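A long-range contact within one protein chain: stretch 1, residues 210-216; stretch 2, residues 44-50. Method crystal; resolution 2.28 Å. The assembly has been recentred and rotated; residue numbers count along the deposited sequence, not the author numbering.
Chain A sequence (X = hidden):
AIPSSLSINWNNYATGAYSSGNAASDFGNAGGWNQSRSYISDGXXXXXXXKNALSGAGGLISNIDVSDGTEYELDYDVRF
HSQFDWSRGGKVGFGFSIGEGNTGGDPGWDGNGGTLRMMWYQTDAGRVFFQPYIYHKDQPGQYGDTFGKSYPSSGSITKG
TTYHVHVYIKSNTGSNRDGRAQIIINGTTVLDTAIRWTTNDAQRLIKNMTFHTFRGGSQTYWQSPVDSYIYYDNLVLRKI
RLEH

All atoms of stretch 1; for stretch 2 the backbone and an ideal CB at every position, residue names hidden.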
# COMPACT_ATOMS: atom_id res chain seq x y z
N THR A 210 -5.44 0.99 -2.61
CA THR A 210 -4.20 1.16 -3.34
C THR A 210 -3.42 -0.14 -3.37
O THR A 210 -3.31 -0.84 -2.36
CB THR A 210 -3.33 2.24 -2.69
OG1 THR A 210 -2.99 1.86 -1.36
CG2 THR A 210 -4.06 3.60 -2.67
N PHE A 211 -2.88 -0.46 -4.53
CA PHE A 211 -1.96 -1.60 -4.71
C PHE A 211 -0.72 -1.03 -5.37
O PHE A 211 -0.58 -1.05 -6.59
CB PHE A 211 -2.59 -2.71 -5.53
CG PHE A 211 -1.70 -3.90 -5.72
CD1 PHE A 211 -0.73 -4.21 -4.77
CD2 PHE A 211 -1.80 -4.70 -6.85
CE1 PHE A 211 0.10 -5.30 -4.94
CE2 PHE A 211 -0.97 -5.79 -7.03
CZ PHE A 211 -0.01 -6.09 -6.08
N HIS A 212 0.18 -0.49 -4.55
CA HIS A 212 1.36 0.21 -5.03
C HIS A 212 2.60 -0.62 -4.73
O HIS A 212 2.88 -0.93 -3.56
CB HIS A 212 1.47 1.61 -4.41
CG HIS A 212 0.39 2.55 -4.86
ND1 HIS A 212 0.40 3.88 -4.54
CD2 HIS A 212 -0.72 2.34 -5.60
CE1 HIS A 212 -0.67 4.46 -5.06
NE2 HIS A 212 -1.36 3.55 -5.71
N THR A 213 3.31 -1.01 -5.79
CA THR A 213 4.60 -1.70 -5.70
C THR A 213 5.57 -0.96 -6.61
O THR A 213 5.61 -1.22 -7.81
CB THR A 213 4.51 -3.16 -6.10
OG1 THR A 213 3.42 -3.78 -5.42
CG2 THR A 213 5.81 -3.88 -5.75
N PHE A 214 6.33 -0.02 -6.04
CA PHE A 214 7.29 0.74 -6.84
C PHE A 214 8.38 1.30 -5.94
O PHE A 214 8.20 1.45 -4.72
CB PHE A 214 6.59 1.85 -7.63
CG PHE A 214 6.02 2.96 -6.78
CD1 PHE A 214 4.76 2.85 -6.21
CD2 PHE A 214 6.74 4.15 -6.60
CE1 PHE A 214 4.22 3.89 -5.47
CE2 PHE A 214 6.22 5.19 -5.85
CZ PHE A 214 4.96 5.07 -5.29
N ARG A 215 9.52 1.58 -6.55
CA ARG A 215 10.65 2.19 -5.86
C ARG A 215 10.51 3.71 -5.89
O ARG A 215 10.04 4.29 -6.87
CB ARG A 215 11.97 1.78 -6.50
CG ARG A 215 12.30 0.30 -6.39
CD ARG A 215 13.77 0.05 -6.71
NE ARG A 215 14.06 -1.37 -6.81
CZ ARG A 215 14.51 -2.12 -5.81
NH1 ARG A 215 14.73 -1.60 -4.61
NH2 ARG A 215 14.75 -3.41 -6.02
N GLY A 216 10.93 4.35 -4.80
CA GLY A 216 10.84 5.79 -4.69
C GLY A 216 9.78 6.23 -3.69
O GLY A 216 8.95 5.42 -3.28
N UNK A 44 1.10 -17.49 -5.68
CA UNK A 44 1.16 -16.12 -5.18
C UNK A 44 1.31 -15.16 -6.35
O UNK A 44 1.63 -15.56 -7.47
CB UNK A 44 2.31 -15.95 -4.19
N UNK A 45 1.10 -13.88 -6.07
CA UNK A 45 1.25 -12.83 -7.07
C UNK A 45 2.63 -12.20 -6.94
O UNK A 45 2.93 -11.56 -5.93
CB UNK A 45 0.16 -11.77 -6.92
N UNK A 46 3.45 -12.37 -7.96
CA UNK A 46 4.76 -11.73 -8.03
C UNK A 46 4.66 -10.46 -8.85
O UNK A 46 4.21 -10.50 -10.01
CB UNK A 46 5.80 -12.68 -8.63
N UNK A 47 5.09 -9.35 -8.27
CA UNK A 47 5.21 -8.08 -8.96
C UNK A 47 6.69 -7.80 -9.22
O UNK A 47 7.53 -8.04 -8.35
CB UNK A 47 4.57 -6.95 -8.15
N UNK A 48 7.00 -7.30 -10.41
CA UNK A 48 8.38 -6.99 -10.79
C UNK A 48 8.66 -5.50 -10.63
O UNK A 48 7.88 -4.67 -11.11
CB UNK A 48 8.65 -7.43 -12.23
N UNK A 49 9.77 -5.18 -9.98
CA UNK A 49 10.34 -3.84 -10.03
C UNK A 49 11.56 -3.88 -10.94
O UNK A 49 12.55 -4.54 -10.62
CB UNK A 49 10.71 -3.34 -8.63
N UNK A 50 11.49 -3.18 -12.08
CA UNK A 50 12.56 -3.22 -13.06
C UNK A 50 13.73 -2.33 -12.66
O UNK A 50 13.56 -1.26 -12.06
CB UNK A 50 12.03 -2.80 -14.43

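Stretch 2 runs as an extended strand across stretch 1, the two strand axes crossing at 34° with a closest approach of 7.3 Å. At that spacing the backbones do not pair, and side chains must fill the gap.

Position 44 lies beyond the reach of stretch 1, which offers its ideal CB nothing within 5.5 Å, so this contact sets no preference. The residue is Thr44, whose OG1 is hydrogen-bonded elsewhere in the structure.

At position 45 CA-to-CB points toward stretch 1, but its ideal CB still has no neighbour there within 5.5 Å. The nearest feature is the ring of Phe211, so a side chain long enough to reach it, such as leucine, isoleucine or methionine, would suit. Leu45 is deposited; its CD2 lies 4.0 Å from Phe211 CE2, an apolar contact made obliquely to the ring.

Position 46 is again out of reach, and many residues could stand here. It is Arg46, which makes no contact with stretch 1.

Position 47 faces stretch 1 more closely. Its ideal CB is 4.1 Å from Thr213 CG2 and 5.1 Å from Phe211 CZ, with the Thr213 hydroxyl also near, a site where a short, mostly apolar side chain fits; the extended backbone (phi/psi -106/138) is also comfortable for a beta-branched one. Valine, isoleucine or perhaps alanine are reasonable. With chi1 in t, Val47 uses both its methyls: CG1 is 3.7 Å from Thr213 CG2, and CG2 is 3.8 Å from Phe211 CZ.

At position 48 CA-to-CB points away, as the alternation of a strand requires, and stretch 1 places no demand on it. Thr48 is found, with no contact across.

Position 49 points toward stretch 1, its ideal CB 4.3 Å from Arg215 NE. Nearby lie the methyl of Thr213, the backbone at Thr213 and Phe214, and the aliphatic part of Arg215. An acidic or polar side chain might be considered beside the arginine, but the apolar surroundings suit a branched aliphatic one equally well. Leu49 has the largest covered area in the contact. Its CD2 packs 3.1 Å from Thr213 O, a tight approach, and 3.5 Å from Phe214 CA, while CD1 is 3.8 Å from Arg215 CG and lies over one face of the guanidinium. A water bridges the two stretches, donating to Leu49 O at 2.6 Å and accepting from Arg215 NE at 3.1 Å, while Arg215 NH1 and NH2 are hydrogen-bonded elsewhere in the structure.

Position 50 leaves the strand with CA-to-CB pointing away, so the choice is open; Leu50 makes no contact with stretch 1.

Stretch 2 44-50: TLRVTLL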
# COMPACT_ATOMS: atom_id res chain seq x y z
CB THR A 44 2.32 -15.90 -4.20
OG1 THR A 44 3.54 -15.72 -4.92
CG2 THR A 44 2.46 -17.10 -3.27
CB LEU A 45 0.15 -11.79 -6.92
CG LEU A 45 0.22 -10.50 -7.73
CD1 LEU A 45 0.52 -10.75 -9.22
CD2 LEU A 45 -1.09 -9.75 -7.57
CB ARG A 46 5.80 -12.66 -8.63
CG ARG A 46 7.21 -12.10 -8.57
CD ARG A 46 8.13 -12.97 -9.42
NE ARG A 46 7.84 -12.81 -10.84
CZ ARG A 46 8.26 -13.65 -11.79
NH1 ARG A 46 8.98 -14.73 -11.47
NH2 ARG A 46 7.95 -13.42 -13.06
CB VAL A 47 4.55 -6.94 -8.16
CG1 VAL A 47 4.81 -5.59 -8.82
CG2 VAL A 47 3.05 -7.19 -8.04
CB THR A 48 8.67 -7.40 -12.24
OG1 THR A 48 8.47 -8.81 -12.40
CG2 THR A 48 10.11 -7.08 -12.59
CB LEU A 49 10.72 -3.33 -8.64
CG LEU A 49 9.65 -3.31 -7.55
CD1 LEU A 49 10.26 -2.94 -6.21
CD2 LEU A 49 8.52 -2.38 -7.93
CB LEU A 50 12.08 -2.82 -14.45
CG LEU A 50 10.81 -3.41 -15.05
CD1 LEU A 50 10.40 -2.64 -16.28
CD2 LEU A 50 11.03 -4.87 -15.39
O HOH W 1 14.40 -3.40 -9.16
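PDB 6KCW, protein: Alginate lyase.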